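Transcriptional regulator, GntR family (Ralstonia eutropha, PDB 3IHU) probably binds DNA as a transcription regulator, pairing a GntR-type winged helix-turn-helix with an all-helical FCD domain. Local coordinates at residues A102-T106 and G196-E202; A17-V21 and F49-S55; Q132-F137 and R179-L183; V78-L82 and I168-Q172; Q114-L118 and T147-M151. One frame throughout, in Å; residues are numbered along the deposited sequence.

All five contacts are partly buried: one lies in the winged part, three in the FCD helices, and interaction 4 joins the two. Interaction 2 lies within the winged helix-turn-helix and is mainly apolar. Interaction 4 joins the wing strand and the loop after it to helix 167-172, combining an apolar patch with two amide hydrogen bonds. Interactions 1, 3 and 5 hold the FCD helices together. Interactions 3 and 5 share helix 134-152, and interaction 5 touches interaction 1 where A105 meets L148 and M151. Interaction 1 has salt bridges at its edge, interaction 3 sets an arginine methylene on a phenylalanine face, a CH-pi contact, and interaction 5 is mostly apolar. Interactions 3 and 4 touch through R182 and H170.

Interaction 1. Residues A102-T106 and G196-E202; sequences ARAAT and GEPDAAE
The C-terminal end of helix 84-105 packs on the turn between helices 179-195 and 198-219. A102 to A104 are helical. In the register, T106 CA is 4.6 Å from G196 CA and R103 CA is 4.5 Å from E202 CA. G196 leaves the preceding helix with positive phi (86°). Its O lies 3.6 Å from T106 CB, and a water donates to both T106 O and G196 O. E197 is the N-cap of helix 198-219; its OE2 accepts from D199 N (2.8 Å) and its OE1 from A200 N (2.9 Å). P198 lies over one face of the R103 guanidinium, with CB 3.7 Å from CZ. D199 OD1 receives R103 NH1 at 2.8 Å, in a salt bridge near the plane of the guanidinium. A201 points toward helix 84-105. Its CB is 3.6 Å from T106 CG2, and its O is 3.3 Å from A102 CB. E202, with chi1 and chi2 both t, places OE1 2.9 Å from R103 NH1. R103 is extended (ttt) and so reaches both acids, forming a salt-bridge network at the exposed edge. T106 is p, and its OG1 donates to R103 O at 2.7 Å. The small A102 and A201 side chains face each other, CB to CB 4.3 Å, where helix 84-105 meets the N-terminal turn of helix 198-219 in the FCD helical domain. On the inner side, A102 and A201 both touch V193 of helix 179-195, and A105 meets L148 and M151 of helix 134-152.

Interaction 2. Residues A17-V21 and F49-S55; sequences ASDTV and FGVGRNS
F49 lays its ring over the backbone of V21: V21 CA is 4.2 Å from the ring centroid and 5° off its normal, a CH-pi contact. The F49 rotamer is m, and its CB is 3.9 Å from V21 CG2. Segment 17-21 is helical. G50 follows helix 42-49 with positive phi (64°), V51 is extended, and G52 is the N-cap of helix 53-65. In the register, S18 CA is 4.5 Å from S55 CA and V21 CA is 6.4 Å from F49 CA. V51 (m) points toward helix 17-31, with CG2 3.5 Å from V21 CG2 and CG1 3.6 Å from T20 OG1. S55 OG lies 3.3 Å from A17 CB. T20 OG1 donates back to A17 O at 2.9 Å. The S18 hydroxyl bonds to R62 of helix 53-65. Helix 42-49, the turn at 50-52 and helix 53-65 form the helix-turn-helix of a GntR winged domain, and here helix 17-31 packs against its turn and the start of helix 53-65.

Interaction 3. Residues Q132-F137 and R179-L183; sequences QDGETF and RQMRL
This is an arginine-on-phenylalanine packing contact inside the all-helical FCD domain. It joins the start of helix 134-152 to the start of helix 179-195. The two backbones stay well apart, with F137 CA 8.6 Å from R179 CA, so side chains bridge the gap. Q132 closes the preceding helix in a Schellman motif, with phi 52° and psi 33°. D133 then caps helix 134-152: its OD1 accepts from T136 N at 3.3 Å and, weakly, from E135 N at 3.0 Å. The CA-to-CB bond of F137 points toward helix 179-195; with chi1 t and chi2 83° its ring lies against R179, R182 and L183. L183 CD1 lies at the ring edge, 4.4 Å from F137 CE1. R182 NH2 is also near the ring plane, 3.7 Å from F137 CE2, while that carbon lies over the face of the R182 guanidinium. The polar end of R182 is held by L175 O and by the Y186 hydroxyl. Helix 112-130 closes another side through L125, which touches F137 and L183. R179 has chi1 and chi2 t and chi3 m. This bend carries its guanidinium past the ring to the helix start, where G134 N lies over one face and G134 CA is 3.3 Å from R179 NH2. No hydrogen bond links the two segments. Instead R179 makes a CH-pi contact, its CD 3.5 Å from the F137 centroid and 14° off the normal.

Interaction 4. Residues V78-L82 and I168-Q172; sequences VIRRL and IVHAQ
I168 is the apolar centre of this contact. Its rotamer is mm. I168 CD1 lies 3.6 Å from I79 CG2 and 3.5 Å from R80 O, and I168 CG2 is 3.9 Å from L82 CG. L82, rotamer mt, points toward the helix and brings CD1 to 4.1 Å from V169 CG2. Segment 168-172 is helical. Residues 78-79 end a strand of the winged domain, and R80 to L82 continue in extended form toward helix 84-105. In the register, R81 CA is 7.0 Å from I168 CA. L29 of helix 17-31 touches both I79 and I168, while V90 of helix 84-105 touches L82 and V169. At the polar edge, Q172 is tt. Its OE1 accepts from L82 N at 2.8 Å, and its NE2 donates to L82 O at 2.7 Å. One side-chain amide thus satisfies both backbone groups of a single extended residue. The chemistry implies a directional link, made by the two amide hydrogen bonds, between the wing's exit and the FCD helices, set beside an apolar contact.

Interaction 5. Residues Q114-L118 and T147-M151; sequences QVQAL and TLLEM
Two antiparallel helices of the FCD helical domain pack here, 112-130 against 134-152. The axes of the short segments come within 9.9 Å, at 160° between their directions and a signed crossing angle of -160°. In the register, L118 CA is 6.1 Å from T147 CA, and Q114 CA is 6.7 Å from M151 CA. Both segments are regular helix throughout. The apolar contacts centre on L118 (chi1 t, chi2 p). L118 CD1 is 3.5 Å from L148 CD2, and L118 CD2 is 4.1 Å from the SE of selenomethionine M151. The T147 methyl fits against the facing helix: T147 CG2 is 3.7 Å from A117 CB, 3.7 Å from Q114 O and 3.9 Å from L118 N. The small A117 side chain accepts this approach. Behind these residues, L148 meets I189 and V193 of helix 179-195 and L101 of helix 84-105, while L194 touches L118. Polar groups mostly turn to other partners. T147 OG1 bonds to H143 O within its own helix, and E150 forms a salt bridge with R158. No direct hydrogen bond crosses between the segments. Q114, rotamer mt, reaches across to helix 134-152 with OE1 3.5 Å from M151 CG. A water joins the helices at this end: it accepts from Q114 NE2 at 3.2 Å and donates to E150 O at 3.1 Å.

Interaction 1. Residues A102-T106 and G196-E202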
# COMPACT_ATOMS: atom_id res chain seq x y z
N ALA A 102 7.65 8.14 6.90
CA ALA A 102 8.17 9.45 6.46
C ALA A 102 9.19 9.93 7.46
O ALA A 102 10.27 10.39 7.10
CB ALA A 102 7.02 10.47 6.34
N ARG A 103 8.84 9.89 8.75
CA ARG A 103 9.77 10.28 9.79
C ARG A 103 11.09 9.58 9.71
O ARG A 103 12.15 10.23 9.70
CB ARG A 103 9.17 10.06 11.17
CG ARG A 103 10.08 10.52 12.33
CD ARG A 103 9.52 10.09 13.71
NE ARG A 103 10.34 10.76 14.70
CZ ARG A 103 10.17 12.00 15.14
NH1 ARG A 103 9.11 12.71 14.82
NH2 ARG A 103 11.06 12.51 15.95
N ALA A 104 11.06 8.27 9.58
CA ALA A 104 12.31 7.52 9.57
C ALA A 104 13.13 7.80 8.28
O ALA A 104 14.36 7.72 8.31
CB ALA A 104 12.07 6.03 9.72
N ALA A 105 12.44 8.00 7.15
CA ALA A 105 13.09 8.19 5.87
C ALA A 105 13.99 9.42 5.88
O ALA A 105 14.88 9.49 5.04
CB ALA A 105 12.05 8.31 4.67
N THR A 106 13.79 10.36 6.81
CA THR A 106 14.66 11.51 6.94
C THR A 106 16.09 11.13 7.22
O THR A 106 17.01 11.92 6.95
CB THR A 106 14.26 12.53 8.01
OG1 THR A 106 14.25 11.89 9.31
CG2 THR A 106 12.95 13.14 7.67
N GLY A 196 14.55 16.78 5.85
CA GLY A 196 15.36 16.10 6.84
C GLY A 196 14.88 16.26 8.25
O GLY A 196 15.48 15.69 9.15
N GLU A 197 13.83 17.07 8.47
CA GLU A 197 13.37 17.32 9.81
C GLU A 197 12.27 16.28 10.21
O GLU A 197 11.20 16.22 9.59
CB GLU A 197 12.85 18.74 9.96
CG GLU A 197 12.76 19.18 11.50
CD GLU A 197 11.55 18.61 12.27
OE1 GLU A 197 10.42 18.99 11.91
OE2 GLU A 197 11.76 17.82 13.26
N PRO A 198 12.56 15.43 11.22
CA PRO A 198 11.65 14.27 11.45
C PRO A 198 10.23 14.61 11.83
O PRO A 198 9.29 13.96 11.34
CB PRO A 198 12.35 13.46 12.53
CG PRO A 198 13.51 14.25 13.01
CD PRO A 198 13.84 15.27 11.96
N ASP A 199 10.03 15.64 12.66
CA ASP A 199 8.69 15.98 13.07
C ASP A 199 7.80 16.44 11.92
O ASP A 199 6.61 16.09 11.87
CB ASP A 199 8.65 17.03 14.17
CG ASP A 199 9.10 16.52 15.53
OD1 ASP A 199 9.24 15.30 15.79
OD2 ASP A 199 9.31 17.39 16.37
N ALA A 200 8.33 17.27 11.01
CA ALA A 200 7.52 17.74 9.89
C ALA A 200 7.33 16.59 8.89
O ALA A 200 6.29 16.51 8.27
CB ALA A 200 8.13 18.98 9.19
N ALA A 201 8.31 15.73 8.75
CA ALA A 201 8.11 14.53 7.94
C ALA A 201 6.98 13.66 8.49
O ALA A 201 6.10 13.28 7.74
CB ALA A 201 9.36 13.74 7.80
N GLU A 202 6.98 13.41 9.81
CA GLU A 202 5.96 12.56 10.42
C GLU A 202 4.59 13.18 10.17
O GLU A 202 3.63 12.47 9.83
CB GLU A 202 6.17 12.36 11.93
CG GLU A 202 5.19 11.31 12.50
CD GLU A 202 5.49 10.93 13.95
OE1 GLU A 202 6.48 11.43 14.50
OE2 GLU A 202 4.74 10.09 14.51
O HOH W 1 18.27 14.41 8.52

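Interaction 2. Residues A17-V21 and F49-S55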
# COMPACT_ATOMS: atom_id res chain seq x y z
N ALA A 17 8.18 -18.48 -4.48
CA ALA A 17 6.95 -18.71 -5.23
C ALA A 17 5.72 -18.18 -4.45
O ALA A 17 4.78 -17.65 -5.06
CB ALA A 17 6.78 -20.20 -5.59
N SER A 18 5.76 -18.31 -3.12
CA SER A 18 4.69 -17.85 -2.22
C SER A 18 4.51 -16.35 -2.28
O SER A 18 3.36 -15.84 -2.25
CB SER A 18 5.02 -18.26 -0.77
OG SER A 18 4.12 -17.71 0.18
N ASP A 19 5.64 -15.65 -2.34
CA ASP A 19 5.64 -14.20 -2.47
C ASP A 19 4.88 -13.70 -3.71
O ASP A 19 4.24 -12.66 -3.65
CB ASP A 19 7.07 -13.65 -2.53
CG ASP A 19 7.78 -13.66 -1.16
OD1 ASP A 19 7.15 -14.03 -0.12
OD2 ASP A 19 8.98 -13.32 -1.14
N THR A 20 4.96 -14.43 -4.81
CA THR A 20 4.36 -13.97 -6.05
C THR A 20 2.84 -13.97 -5.93
O THR A 20 2.18 -13.10 -6.48
CB THR A 20 4.75 -14.82 -7.29
OG1 THR A 20 3.96 -16.00 -7.32
CG2 THR A 20 6.25 -15.17 -7.35
N VAL A 21 2.27 -14.92 -5.20
CA VAL A 21 0.83 -14.90 -4.88
C VAL A 21 0.48 -13.86 -3.80
O VAL A 21 -0.55 -13.14 -3.86
CB VAL A 21 0.35 -16.29 -4.44
CG1 VAL A 21 -1.12 -16.29 -4.17
CG2 VAL A 21 0.73 -17.34 -5.51
N PHE A 49 -1.09 -17.66 -11.23
CA PHE A 49 0.25 -17.24 -10.85
C PHE A 49 1.35 -18.15 -11.35
O PHE A 49 2.53 -17.83 -11.25
CB PHE A 49 0.29 -17.01 -9.34
CG PHE A 49 -0.44 -15.79 -8.92
CD1 PHE A 49 0.08 -14.53 -9.23
CD2 PHE A 49 -1.64 -15.86 -8.24
CE1 PHE A 49 -0.59 -13.37 -8.86
CE2 PHE A 49 -2.31 -14.71 -7.84
CZ PHE A 49 -1.79 -13.46 -8.14
N GLY A 50 0.98 -19.29 -11.91
CA GLY A 50 1.97 -20.24 -12.34
C GLY A 50 2.80 -20.82 -11.22
O GLY A 50 3.94 -21.18 -11.44
N VAL A 51 2.23 -20.99 -10.04
CA VAL A 51 2.96 -21.64 -8.94
C VAL A 51 2.16 -22.86 -8.46
O VAL A 51 1.03 -23.07 -8.91
CB VAL A 51 3.21 -20.66 -7.79
CG1 VAL A 51 3.97 -19.41 -8.31
CG2 VAL A 51 1.89 -20.23 -7.16
N GLY A 52 2.74 -23.67 -7.58
CA GLY A 52 2.10 -24.91 -7.12
C GLY A 52 1.19 -24.69 -5.91
O GLY A 52 1.21 -23.62 -5.27
N ARG A 53 0.42 -25.73 -5.62
CA ARG A 53 -0.49 -25.76 -4.49
C ARG A 53 0.13 -25.33 -3.16
O ARG A 53 -0.43 -24.45 -2.51
CB ARG A 53 -1.10 -27.13 -4.32
CG ARG A 53 -1.98 -27.55 -5.47
CD ARG A 53 -2.44 -28.98 -5.30
NE ARG A 53 -3.16 -29.49 -6.48
CZ ARG A 53 -4.43 -29.16 -6.79
NH1 ARG A 53 -5.12 -28.32 -6.03
NH2 ARG A 53 -5.02 -29.68 -7.86
N ASN A 54 1.26 -25.92 -2.76
CA ASN A 54 1.88 -25.53 -1.47
C ASN A 54 2.12 -24.04 -1.38
O ASN A 54 1.81 -23.42 -0.35
CB ASN A 54 3.17 -26.32 -1.15
CG ASN A 54 2.88 -27.75 -0.69
OD1 ASN A 54 1.70 -28.11 -0.51
ND2 ASN A 54 3.94 -28.58 -0.51
N SER A 55 2.63 -23.44 -2.45
CA SER A 55 2.89 -22.01 -2.45
C SER A 55 1.60 -21.18 -2.36
O SER A 55 1.58 -20.19 -1.63
CB SER A 55 3.72 -21.58 -3.68
OG SER A 55 4.96 -22.27 -3.71

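Interaction 3. Residues Q132-F137 and R179-L183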
# COMPACT_ATOMS: atom_id res chain seq x y z
N GLN A 132 -3.89 9.92 -16.24
CA GLN A 132 -5.04 9.19 -15.62
C GLN A 132 -4.93 7.65 -15.66
O GLN A 132 -5.95 6.91 -15.68
CB GLN A 132 -6.39 9.69 -16.17
CG GLN A 132 -6.81 11.05 -15.52
CD GLN A 132 -8.03 11.67 -16.18
OE1 GLN A 132 -9.04 11.01 -16.39
NE2 GLN A 132 -7.94 12.95 -16.52
N ASP A 133 -3.67 7.19 -15.56
CA ASP A 133 -3.30 5.77 -15.65
C ASP A 133 -3.15 5.13 -14.26
O ASP A 133 -2.07 5.20 -13.65
CB ASP A 133 -2.00 5.68 -16.44
CG ASP A 133 -1.58 4.26 -16.73
OD1 ASP A 133 -2.09 3.34 -16.08
OD2 ASP A 133 -0.70 4.07 -17.59
N GLY A 134 -4.22 4.48 -13.79
CA GLY A 134 -4.23 3.84 -12.48
C GLY A 134 -3.11 2.81 -12.28
O GLY A 134 -2.61 2.63 -11.15
N GLU A 135 -2.72 2.15 -13.36
CA GLU A 135 -1.74 1.08 -13.24
C GLU A 135 -0.36 1.63 -12.92
O GLU A 135 0.27 1.21 -11.93
CB GLU A 135 -1.68 0.25 -14.54
CG GLU A 135 -0.66 -0.91 -14.43
CD GLU A 135 -0.80 -1.96 -15.54
OE1 GLU A 135 -1.69 -1.83 -16.43
OE2 GLU A 135 0.01 -2.90 -15.50
N THR A 136 0.09 2.58 -13.75
CA THR A 136 1.41 3.18 -13.58
C THR A 136 1.43 4.05 -12.33
O THR A 136 2.46 4.18 -11.68
CB THR A 136 1.83 4.05 -14.77
OG1 THR A 136 0.85 5.08 -14.96
CG2 THR A 136 1.97 3.22 -16.06
N PHE A 137 0.30 4.63 -11.96
CA PHE A 137 0.28 5.44 -10.74
C PHE A 137 0.49 4.50 -9.56
O PHE A 137 1.29 4.78 -8.68
CB PHE A 137 -1.03 6.21 -10.59
CG PHE A 137 -1.02 7.20 -9.45
CD1 PHE A 137 -0.48 8.44 -9.61
CD2 PHE A 137 -1.54 6.85 -8.20
CE1 PHE A 137 -0.45 9.34 -8.54
CE2 PHE A 137 -1.52 7.73 -7.16
CZ PHE A 137 -0.98 8.99 -7.33
N ARG A 179 -7.08 10.38 -6.61
CA ARG A 179 -5.68 10.48 -7.04
C ARG A 179 -5.08 11.92 -7.05
O ARG A 179 -3.91 12.13 -6.73
CB ARG A 179 -5.54 9.90 -8.42
CG ARG A 179 -4.12 9.77 -8.83
CD ARG A 179 -3.97 9.00 -10.10
NE ARG A 179 -4.63 7.70 -10.08
CZ ARG A 179 -5.54 7.33 -10.98
NH1 ARG A 179 -5.89 8.16 -11.95
NH2 ARG A 179 -6.12 6.12 -10.93
N GLN A 180 -5.89 12.90 -7.42
CA GLN A 180 -5.41 14.29 -7.37
C GLN A 180 -4.93 14.62 -5.96
O GLN A 180 -3.82 15.07 -5.78
CB GLN A 180 -6.50 15.26 -7.79
CG GLN A 180 -6.94 15.00 -9.23
CD GLN A 180 -8.03 15.94 -9.73
OE1 GLN A 180 -9.21 15.55 -9.86
NE2 GLN A 180 -7.64 17.15 -10.06
N MSE A 181 -5.77 14.37 -4.95
CA MSE A 181 -5.47 14.70 -3.56
C MSE A 181 -4.29 13.86 -3.08
O MSE A 181 -3.38 14.33 -2.38
CB MSE A 181 -6.72 14.43 -2.68
CG MSE A 181 -6.54 14.51 -1.16
SE MSE A 181 -7.99 13.62 -0.17
CE MSE A 181 -7.41 11.76 -0.42
N ARG A 182 -4.30 12.58 -3.46
CA ARG A 182 -3.24 11.69 -2.99
C ARG A 182 -1.88 12.15 -3.54
O ARG A 182 -0.88 12.11 -2.85
CB ARG A 182 -3.56 10.23 -3.33
CG ARG A 182 -4.84 9.72 -2.62
CD ARG A 182 -5.37 8.39 -3.21
NE ARG A 182 -4.26 7.45 -3.35
CZ ARG A 182 -4.07 6.62 -4.35
NH1 ARG A 182 -4.92 6.55 -5.37
NH2 ARG A 182 -2.99 5.86 -4.35
N LEU A 183 -1.84 12.54 -4.79
CA LEU A 183 -0.57 12.98 -5.40
C LEU A 183 0.00 14.19 -4.64
O LEU A 183 1.20 14.26 -4.31
CB LEU A 183 -0.78 13.36 -6.85
CG LEU A 183 0.42 14.06 -7.47
CD1 LEU A 183 1.61 13.06 -7.59
CD2 LEU A 183 0.03 14.68 -8.83

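Interaction 4. Residues V78-L82 and I168-Q172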
# COMPACT_ATOMS: atom_id res chain seq x y z
N VAL A 78 -11.75 -16.06 0.78
CA VAL A 78 -12.59 -14.97 0.31
C VAL A 78 -11.84 -13.70 0.65
O VAL A 78 -11.31 -13.57 1.73
CB VAL A 78 -14.08 -15.05 0.89
CG1 VAL A 78 -14.92 -13.85 0.48
CG2 VAL A 78 -14.75 -16.27 0.37
N ILE A 79 -11.71 -12.79 -0.29
CA ILE A 79 -11.09 -11.54 0.02
C ILE A 79 -12.07 -10.77 0.97
O ILE A 79 -13.28 -10.73 0.74
CB ILE A 79 -10.73 -10.72 -1.27
CG1 ILE A 79 -9.80 -11.55 -2.16
CG2 ILE A 79 -10.10 -9.37 -0.91
CD1 ILE A 79 -9.26 -10.80 -3.42
N ARG A 80 -11.53 -10.22 2.02
CA ARG A 80 -12.38 -9.53 3.02
C ARG A 80 -12.98 -8.23 2.46
O ARG A 80 -12.41 -7.61 1.56
CB ARG A 80 -11.56 -9.25 4.29
CG ARG A 80 -11.29 -10.53 5.09
CD ARG A 80 -10.69 -10.26 6.50
NE ARG A 80 -11.68 -9.62 7.36
CZ ARG A 80 -11.48 -8.49 8.03
NH1 ARG A 80 -10.29 -7.87 8.00
NH2 ARG A 80 -12.45 -7.99 8.77
N ARG A 81 -14.14 -7.85 2.96
CA ARG A 81 -14.66 -6.50 2.88
C ARG A 81 -14.73 -5.99 4.28
O ARG A 81 -15.13 -6.74 5.15
CB ARG A 81 -16.12 -6.48 2.38
CG ARG A 81 -16.34 -6.78 0.94
CD ARG A 81 -17.82 -6.40 0.61
NE ARG A 81 -18.16 -6.69 -0.80
CZ ARG A 81 -18.70 -7.82 -1.25
NH1 ARG A 81 -19.01 -8.81 -0.42
NH2 ARG A 81 -18.96 -7.97 -2.54
N LEU A 82 -14.43 -4.72 4.50
CA LEU A 82 -14.42 -4.15 5.82
C LEU A 82 -15.68 -3.36 6.09
O LEU A 82 -16.18 -2.64 5.26
CB LEU A 82 -13.20 -3.22 5.98
CG LEU A 82 -11.84 -3.87 5.63
CD1 LEU A 82 -10.67 -2.92 5.89
CD2 LEU A 82 -11.62 -5.13 6.40
N ILE A 168 -7.24 -3.34 0.84
CA ILE A 168 -8.69 -3.47 0.88
C ILE A 168 -9.38 -2.11 0.86
O ILE A 168 -10.27 -1.91 0.05
CB ILE A 168 -9.26 -4.27 2.07
CG1 ILE A 168 -8.63 -5.64 2.15
CG2 ILE A 168 -10.80 -4.46 1.88
CD1 ILE A 168 -9.09 -6.51 1.05
N VAL A 169 -8.96 -1.20 1.73
CA VAL A 169 -9.47 0.17 1.77
C VAL A 169 -9.35 0.84 0.39
O VAL A 169 -10.30 1.41 -0.14
CB VAL A 169 -8.72 1.01 2.85
CG1 VAL A 169 -9.21 2.47 2.86
CG2 VAL A 169 -8.91 0.41 4.22
N HIS A 170 -8.18 0.72 -0.22
CA HIS A 170 -7.97 1.27 -1.58
C HIS A 170 -9.07 0.80 -2.49
O HIS A 170 -9.71 1.60 -3.13
CB HIS A 170 -6.62 0.82 -2.13
CG HIS A 170 -6.21 1.54 -3.38
ND1 HIS A 170 -6.81 1.31 -4.61
CD2 HIS A 170 -5.25 2.47 -3.59
CE1 HIS A 170 -6.24 2.08 -5.52
NE2 HIS A 170 -5.30 2.80 -4.93
N ALA A 171 -9.31 -0.51 -2.52
CA ALA A 171 -10.29 -1.10 -3.43
C ALA A 171 -11.71 -0.77 -3.06
O ALA A 171 -12.47 -0.22 -3.85
CB ALA A 171 -10.08 -2.66 -3.49
N GLN A 172 -12.10 -1.08 -1.83
CA GLN A 172 -13.48 -0.94 -1.42
C GLN A 172 -13.88 0.52 -1.36
O GLN A 172 -15.02 0.83 -1.55
CB GLN A 172 -13.63 -1.56 -0.02
CG GLN A 172 -15.01 -1.64 0.54
CD GLN A 172 -15.01 -2.30 1.91
OE1 GLN A 172 -14.06 -2.99 2.29
NE2 GLN A 172 -16.08 -2.10 2.64

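Interaction 5. Residues Q114-L118 and T147-M151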
# COMPACT_ATOMS: atom_id res chain seq x y z
N GLN A 114 19.47 7.67 -3.04
CA GLN A 114 18.10 7.44 -2.55
C GLN A 114 17.23 8.67 -2.78
O GLN A 114 16.06 8.54 -3.15
CB GLN A 114 18.12 7.07 -1.06
CG GLN A 114 18.63 5.65 -0.79
CD GLN A 114 18.77 5.38 0.71
OE1 GLN A 114 18.77 6.29 1.51
NE2 GLN A 114 18.86 4.13 1.08
N VAL A 115 17.80 9.84 -2.55
CA VAL A 115 17.16 11.12 -2.87
C VAL A 115 16.75 11.17 -4.34
O VAL A 115 15.61 11.53 -4.66
CB VAL A 115 18.06 12.29 -2.49
CG1 VAL A 115 17.55 13.62 -3.10
CG2 VAL A 115 18.19 12.37 -1.00
N GLN A 116 17.66 10.74 -5.22
CA GLN A 116 17.40 10.66 -6.66
C GLN A 116 16.28 9.71 -6.99
O GLN A 116 15.42 10.02 -7.82
CB GLN A 116 18.64 10.22 -7.45
CG GLN A 116 19.71 11.29 -7.52
CD GLN A 116 20.87 10.92 -8.45
OE1 GLN A 116 20.88 9.85 -9.09
NE2 GLN A 116 21.85 11.81 -8.54
N ALA A 117 16.30 8.55 -6.35
CA ALA A 117 15.18 7.60 -6.44
C ALA A 117 13.89 8.23 -5.94
O ALA A 117 12.86 8.08 -6.57
CB ALA A 117 15.50 6.33 -5.65
N LEU A 118 13.92 8.96 -4.85
CA LEU A 118 12.69 9.50 -4.27
C LEU A 118 12.11 10.58 -5.20
O LEU A 118 10.93 10.56 -5.57
CB LEU A 118 12.91 10.01 -2.81
CG LEU A 118 11.60 10.30 -2.11
CD1 LEU A 118 10.93 8.93 -1.71
CD2 LEU A 118 11.79 11.26 -0.92
N THR A 147 11.02 3.26 -1.53
CA THR A 147 12.19 4.14 -1.37
C THR A 147 12.17 4.76 0.02
O THR A 147 13.20 4.80 0.71
CB THR A 147 12.22 5.21 -2.48
OG1 THR A 147 11.98 4.58 -3.74
CG2 THR A 147 13.50 5.91 -2.53
N LEU A 148 10.99 5.20 0.46
CA LEU A 148 10.90 5.74 1.80
C LEU A 148 11.36 4.69 2.80
O LEU A 148 12.06 5.01 3.78
CB LEU A 148 9.50 6.25 2.16
CG LEU A 148 9.00 7.48 1.40
CD1 LEU A 148 7.51 7.71 1.76
CD2 LEU A 148 9.94 8.72 1.69
N LEU A 149 10.99 3.44 2.55
CA LEU A 149 11.34 2.35 3.48
C LEU A 149 12.84 2.15 3.53
O LEU A 149 13.41 2.08 4.61
CB LEU A 149 10.64 1.06 3.07
CG LEU A 149 10.82 -0.14 4.00
CD1 LEU A 149 10.22 0.07 5.43
CD2 LEU A 149 10.17 -1.29 3.30
N GLU A 150 13.47 2.11 2.37
CA GLU A 150 14.90 1.88 2.27
C GLU A 150 15.66 3.00 2.92
O GLU A 150 16.70 2.76 3.54
CB GLU A 150 15.36 1.70 0.82
CG GLU A 150 14.81 0.46 0.11
CD GLU A 150 15.01 -0.83 0.94
OE1 GLU A 150 16.14 -1.06 1.46
OE2 GLU A 150 14.02 -1.60 1.10
N MSE A 151 15.13 4.20 2.80
CA MSE A 151 15.72 5.38 3.41
C MSE A 151 15.74 5.31 4.93
O MSE A 151 16.72 5.69 5.55
CB MSE A 151 14.96 6.65 2.93
CG MSE A 151 15.38 7.11 1.58
SE MSE A 151 14.29 8.51 0.82
CE MSE A 151 15.36 9.89 1.74
O HOH W 2 19.71 3.10 4.03